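3-methylaspartate ammonia-lyase (Citrobacter amalonaticus, PDB 1KKO) catalyses the reversible, magnesium-dependent anti elimination of ammonia from L-threo-3-methylaspartate to give mesaconate, a step of glutamate degradation. Local coordinates at residues Leu192-Ile197 with His236-Gly241; Pro269-Gly274 with Gly301-Ala306. All coordinates share one frame; numbering follows the deposited sequence.

Contact 1 of 2, residues Leu192-Ile197 with His236-Gly241; sequences LPHALI and HIDVYG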
loop_
_atom_site.group_PDB
_atom_site.type_symbol
_atom_site.label_atom_id
_atom_site.label_comp_id
_atom_site.label_asym_id
_atom_site.label_seq_id
_atom_site.Cartn_x
_atom_site.Cartn_y
_atom_site.Cartn_z
ATOM N N LEU A 192 -17.226 -1.446 7.171
ATOM C CA LEU A 192 -16.279 -2.498 7.495
ATOM C C LEU A 192 -17.040 -3.767 7.798
ATOM O O LEU A 192 -18.234 -3.701 8.092
ATOM C CB LEU A 192 -15.435 -2.092 8.712
ATOM C CG LEU A 192 -16.114 -2.076 10.082
ATOM C CD1 LEU A 192 -15.060 -2.031 11.178
ATOM C CD2 LEU A 192 -17.121 -0.943 10.239
ATOM N N PRO A 193 -16.371 -4.916 7.841
ATOM C CA PRO A 193 -14.958 -5.145 7.547
ATOM C C PRO A 193 -14.734 -6.207 6.468
ATOM O O PRO A 193 -13.603 -6.689 6.339
ATOM C CB PRO A 193 -14.494 -5.747 8.859
ATOM C CG PRO A 193 -15.653 -6.712 9.155
ATOM C CD PRO A 193 -16.913 -6.072 8.567
ATOM N N HIS A 194 -15.792 -6.562 5.738
ATOM C CA HIS A 194 -15.792 -7.613 4.725
ATOM C C HIS A 194 -15.762 -9.026 5.350
ATOM O O HIS A 194 -16.697 -9.818 5.138
ATOM C CB HIS A 194 -14.688 -7.384 3.683
ATOM C CG HIS A 194 -14.699 -8.383 2.578
ATOM N ND1 HIS A 194 -15.144 -8.113 1.302
ATOM C CD2 HIS A 194 -14.299 -9.675 2.575
ATOM C CE1 HIS A 194 -15.017 -9.205 0.565
ATOM N NE2 HIS A 194 -14.489 -10.159 1.310
ATOM N N ALA A 195 -14.691 -9.328 6.088
ATOM C CA ALA A 195 -14.561 -10.536 6.914
ATOM C C ALA A 195 -14.347 -11.854 6.193
ATOM O O ALA A 195 -14.200 -12.883 6.851
ATOM C CB ALA A 195 -15.730 -10.642 7.880
ATOM N N LEU A 196 -14.345 -11.835 4.865
ATOM C CA LEU A 196 -14.014 -13.009 4.051
ATOM C C LEU A 196 -14.663 -14.279 4.604
ATOM O O LEU A 196 -13.985 -15.247 4.954
ATOM C CB LEU A 196 -12.496 -13.166 3.958
ATOM C CG LEU A 196 -11.966 -14.138 2.902
ATOM C CD1 LEU A 196 -12.383 -13.771 1.512
ATOM C CD2 LEU A 196 -10.454 -14.180 3.003
ATOM N N ILE A 197 -15.988 -14.263 4.691
ATOM C CA ILE A 197 -16.724 -15.413 5.201
ATOM C C ILE A 197 -16.913 -16.350 4.009
ATOM O O ILE A 197 -17.933 -16.330 3.332
ATOM C CB ILE A 197 -18.054 -14.942 5.815
ATOM C CG1 ILE A 197 -17.795 -13.948 6.956
ATOM C CG2 ILE A 197 -18.894 -16.121 6.278
ATOM C CD1 ILE A 197 -17.095 -14.541 8.165
ATOM N N HIS A 236 -20.591 -4.395 6.576
ATOM C CA HIS A 236 -20.718 -4.970 5.240
ATOM C C HIS A 236 -19.846 -6.213 5.269
ATOM O O HIS A 236 -18.632 -6.137 5.469
ATOM C CB HIS A 236 -20.257 -3.927 4.225
ATOM C CG HIS A 236 -20.264 -4.355 2.792
ATOM N ND1 HIS A 236 -20.457 -3.451 1.772
ATOM C CD2 HIS A 236 -20.026 -5.548 2.199
ATOM C CE1 HIS A 236 -20.337 -4.071 0.612
ATOM N NE2 HIS A 236 -20.070 -5.344 0.841
ATOM N N ILE A 237 -20.489 -7.364 5.126
ATOM C CA ILE A 237 -19.829 -8.652 5.214
ATOM C C ILE A 237 -20.117 -9.451 3.954
ATOM O O ILE A 237 -21.256 -9.518 3.508
ATOM C CB ILE A 237 -20.322 -9.400 6.471
ATOM C CG1 ILE A 237 -19.868 -8.649 7.734
ATOM C CG2 ILE A 237 -19.835 -10.848 6.468
ATOM C CD1 ILE A 237 -20.533 -9.115 9.027
ATOM N N ASP A 238 -19.064 -10.023 3.371
ATOM C CA ASP A 238 -19.155 -10.809 2.144
ATOM C C ASP A 238 -19.099 -12.282 2.505
ATOM O O ASP A 238 -18.130 -12.756 3.127
ATOM C CB ASP A 238 -17.989 -10.460 1.217
ATOM C CG ASP A 238 -18.134 -11.022 -0.194
ATOM O OD1 ASP A 238 -18.978 -11.927 -0.469
ATOM O OD2 ASP A 238 -17.388 -10.577 -1.106
ATOM N N VAL A 239 -20.136 -13.007 2.103
ATOM C CA VAL A 239 -20.270 -14.415 2.463
ATOM C C VAL A 239 -20.069 -15.407 1.325
ATOM O O VAL A 239 -20.283 -16.601 1.509
ATOM C CB VAL A 239 -21.595 -14.674 3.179
ATOM C CG1 VAL A 239 -21.729 -13.754 4.378
ATOM C CG2 VAL A 239 -22.776 -14.481 2.239
ATOM N N TYR A 240 -19.663 -14.941 0.153
ATOM C CA TYR A 240 -19.232 -15.847 -0.913
ATOM C C TYR A 240 -20.177 -17.001 -1.180
ATOM O O TYR A 240 -19.739 -18.137 -1.402
ATOM C CB TYR A 240 -17.822 -16.375 -0.601
ATOM C CG TYR A 240 -16.822 -15.269 -0.728
ATOM C CD1 TYR A 240 -16.552 -14.442 0.343
ATOM C CD2 TYR A 240 -16.200 -15.006 -1.936
ATOM C CE1 TYR A 240 -15.665 -13.400 0.238
ATOM C CE2 TYR A 240 -15.297 -13.961 -2.056
ATOM C CZ TYR A 240 -15.044 -13.162 -0.965
ATOM O OH TYR A 240 -14.159 -12.113 -1.072
ATOM N N GLY A 241 -21.469 -16.697 -1.204
ATOM C CA GLY A 241 -22.494 -17.678 -1.518
ATOM C C GLY A 241 -22.770 -18.708 -0.446
ATOM O O GLY A 241 -23.611 -19.589 -0.654
#

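Contact 2 of 2, residues Pro269-Gly274 with Gly301-Ala306; sequences PLYIEG and GVKIVA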
loop_
_atom_site.group_PDB
_atom_site.type_symbol
_atom_site.label_atom_id
_atom_site.label_comp_id
_atom_site.label_asym_id
_atom_site.label_seq_id
_atom_site.Cartn_x
_atom_site.Cartn_y
_atom_site.Cartn_z
ATOM N N PRO A 269 -26.083 -0.168 10.536
ATOM C CA PRO A 269 -26.654 -0.717 9.301
ATOM C C PRO A 269 -25.877 -1.934 8.843
ATOM O O PRO A 269 -24.655 -1.959 8.992
ATOM C CB PRO A 269 -26.505 0.424 8.299
ATOM C CG PRO A 269 -26.312 1.660 9.109
ATOM C CD PRO A 269 -25.660 1.234 10.379
ATOM N N LEU A 270 -26.570 -2.926 8.306
ATOM C CA LEU A 270 -25.939 -4.166 7.896
ATOM C C LEU A 270 -26.198 -4.471 6.432
ATOM O O LEU A 270 -27.328 -4.387 5.948
ATOM C CB LEU A 270 -26.427 -5.326 8.773
ATOM C CG LEU A 270 -25.879 -6.716 8.451
ATOM C CD1 LEU A 270 -24.374 -6.784 8.707
ATOM C CD2 LEU A 270 -26.609 -7.774 9.271
ATOM N N TYR A 271 -25.110 -4.818 5.742
ATOM C CA TYR A 271 -25.141 -5.251 4.361
ATOM C C TYR A 271 -24.491 -6.627 4.261
ATOM O O TYR A 271 -23.424 -6.851 4.850
ATOM C CB TYR A 271 -24.328 -4.302 3.492
ATOM C CG TYR A 271 -24.984 -2.986 3.159
ATOM C CD1 TYR A 271 -25.164 -2.009 4.121
ATOM C CD2 TYR A 271 -25.411 -2.716 1.873
ATOM C CE1 TYR A 271 -25.770 -0.793 3.810
ATOM C CE2 TYR A 271 -25.989 -1.491 1.540
ATOM C CZ TYR A 271 -26.160 -0.538 2.513
ATOM O OH TYR A 271 -26.736 0.675 2.184
ATOM N N ILE A 272 -25.127 -7.528 3.513
ATOM C CA ILE A 272 -24.567 -8.849 3.256
ATOM C C ILE A 272 -24.333 -8.989 1.761
ATOM O O ILE A 272 -25.265 -8.909 0.969
ATOM C CB ILE A 272 -25.515 -9.963 3.742
ATOM C CG1 ILE A 272 -25.730 -9.887 5.258
ATOM C CG2 ILE A 272 -24.977 -11.342 3.321
ATOM C CD1 ILE A 272 -24.491 -10.109 6.108
ATOM N N GLU A 273 -23.071 -9.156 1.386
ATOM C CA GLU A 273 -22.690 -9.292 -0.012
ATOM C C GLU A 273 -22.579 -10.756 -0.411
ATOM O O GLU A 273 -22.098 -11.587 0.362
ATOM C CB GLU A 273 -21.370 -8.550 -0.276
ATOM C CG GLU A 273 -20.920 -8.606 -1.730
ATOM C CD GLU A 273 -19.805 -7.636 -2.069
ATOM O OE1 GLU A 273 -19.183 -7.064 -1.159
ATOM O OE2 GLU A 273 -19.540 -7.457 -3.272
ATOM N N GLY A 274 -23.039 -11.055 -1.616
ATOM C CA GLY A 274 -22.951 -12.399 -2.152
ATOM C C GLY A 274 -23.637 -13.470 -1.325
ATOM O O GLY A 274 -23.043 -14.494 -1.030
ATOM N N GLY A 301 -34.361 -4.485 7.753
ATOM C CA GLY A 301 -33.550 -3.346 7.366
ATOM C C GLY A 301 -32.204 -3.772 6.800
ATOM O O GLY A 301 -31.383 -2.919 6.462
ATOM N N VAL A 302 -31.980 -5.079 6.692
ATOM C CA VAL A 302 -30.710 -5.594 6.181
ATOM C C VAL A 302 -30.727 -5.556 4.660
ATOM O O VAL A 302 -31.717 -5.894 4.029
ATOM C CB VAL A 302 -30.427 -7.033 6.661
ATOM C CG1 VAL A 302 -29.058 -7.505 6.162
ATOM C CG2 VAL A 302 -30.488 -7.128 8.177
ATOM N N LYS A 303 -29.608 -5.155 4.068
ATOM C CA LYS A 303 -29.520 -5.036 2.620
ATOM C C LYS A 303 -28.590 -6.087 2.023
ATOM O O LYS A 303 -27.703 -6.568 2.704
ATOM C CB LYS A 303 -29.039 -3.633 2.252
ATOM C CG LYS A 303 -30.079 -2.553 2.552
ATOM C CD LYS A 303 -29.532 -1.173 2.259
ATOM C CE LYS A 303 -30.537 -0.075 2.515
ATOM N NZ LYS A 303 -29.873 1.251 2.396
ATOM N N ILE A 304 -28.817 -6.445 0.764
ATOM C CA ILE A 304 -27.928 -7.392 0.082
ATOM C C ILE A 304 -27.249 -6.729 -1.115
ATOM O O ILE A 304 -27.778 -5.801 -1.743
ATOM C CB ILE A 304 -28.618 -8.735 -0.302
ATOM C CG1 ILE A 304 -29.776 -8.524 -1.274
ATOM C CG2 ILE A 304 -29.044 -9.483 0.961
ATOM C CD1 ILE A 304 -30.272 -9.813 -1.921
ATOM N N VAL A 305 -26.050 -7.232 -1.394
ATOM C CA VAL A 305 -25.178 -6.704 -2.423
ATOM C C VAL A 305 -24.863 -7.785 -3.456
ATOM O O VAL A 305 -24.395 -8.871 -3.104
ATOM C CB VAL A 305 -23.843 -6.233 -1.809
ATOM C CG1 VAL A 305 -23.006 -5.499 -2.855
ATOM C CG2 VAL A 305 -24.080 -5.356 -0.602
ATOM N N ALA A 306 -25.094 -7.488 -4.731
ATOM C CA ALA A 306 -24.713 -8.382 -5.813
ATOM C C ALA A 306 -23.230 -8.254 -6.080
ATOM O O ALA A 306 -22.641 -7.189 -5.941
ATOM C CB ALA A 306 -25.477 -8.066 -7.052
HETATM O O HOH W 1 -28.823 -1.954 5.718
HETATM O O HOH W 2 -29.420 -3.157 8.993
#

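Contact 1 of 2, residues Leu192-Ile197 with His236-Gly241
The imidazole of His194 lies beside Asp238 and takes its CB over one face, off-centre toward the rim, with Asp238 CB 3.3 Å from His194 CE1. This is the catalytic, C-terminal end of two neighbouring parallel strands in the TIM barrel of an enolase-superfamily enzyme, where Asp238 is a magnesium ligand and His194 is assigned as the transition-state stabiliser. The His194 CB leaves the backbone directed away from strand 236-238; CG is anti to the backbone N (chi1 -176°), and the end of the side chain nevertheless comes back, at CE1 and NE2. The His194 ring and the Asp238 carboxylate are 68° apart, and His194 CE1 comes within 3.2 Å of Asp238 OD2. Pro193, which follows a cis peptide bond, has no N-H to give; His194 N reaches His236 O instead, and His194 O accepts from Asp238 N. Past strand 192-194, Ile197 N bonds to Asp238 O, while Ile197 CG1 packs on Ile237 CG2 at 3.7 Å. Tyr240 approaches the His194 ring rim to rim, its CE1 also meeting Leu196 CD1. An Asx turn, Tyr240 N to Asp238 OD1, ties tyrosine to aspartate. At the imidazole edge, in the ring plane, Tyr240 OH shares a hydrogen bond of 3.1 Å with His194 NE2.

Contact 2 of 2, residues Pro269-Gly274 with Gly301-Ala306
The phenol ring of Tyr271 has Lys303 CB over one face and Val305 CG2 at its edge. Lys303 CB is displaced toward the rim, 4.0 Å from the Tyr271 ring centroid in a CH-pi contact. Tyr271 and Lys303 run side by side in the same direction; the lysine is extended beyond CG, its CD passing 3.4 Å from Tyr271 CZ, and its NZ donates to Tyr271 OH over 3.2 Å. Glu354 takes up both polar ends, in a salt bridge with NZ and a hydrogen bond with OH, while Arg382 makes a cation-pi contact with the ring. At the rim, Tyr271 CD2 meets Val305 CG2 at 3.9 Å. The same valine packs its CB against Glu273 CB (3.7 Å), and CG of Glu273, anti to the backbone N (chi1 -178°), lies 3.8 Å from Val305 CB. The Glu273 carboxylate, a magnesium ligand, is held by His236 and Gln329, second contacts likely to limit its rotation.

Tyr271, Glu273, Lys303 and Val305 share one face of the sheet; Ile272 and Ile304 lie on the other, with Ile304 packed on helix 281-298. The backbones are joined by four bonds, Lys303 N to Leu270 O, Ile272 N to Lys303 O, Val305 N to Ile272 O and Gly274 N to Val305 O. Near their start, a water donates to both Leu270 O (2.9 Å) and Gly301 O. Strand 270-273, helix 281-298 and strand 303-306 together form a beta-alpha-beta unit, the repeating element of a TIM barrel, here carrying a metal ligand at its catalytic end.

Contacts 1 and 2 are successive samples of one barrel wall: strands 234-238 and 270-273 are neighbours, and the contacts lie about 10 Å apart, centre to centre. Their polar junction, His236 NE2 to Glu273 OE1 at 2.8 Å, links a residue of contact 1 to a metal ligand of contact 2; Arg382 holds the other ring nitrogen of His236. A second probable bond, Gly241 N to Gly274 O at 2.7 Å, ties the loops beyond the strands. Each contact supplies a magnesium ligand, Asp238 or Glu273, and Asp307 completes the trio just after contact 2. His194 and Glu273 also lie close to the substrate-binding residues Gln172 and Gln329, respectively.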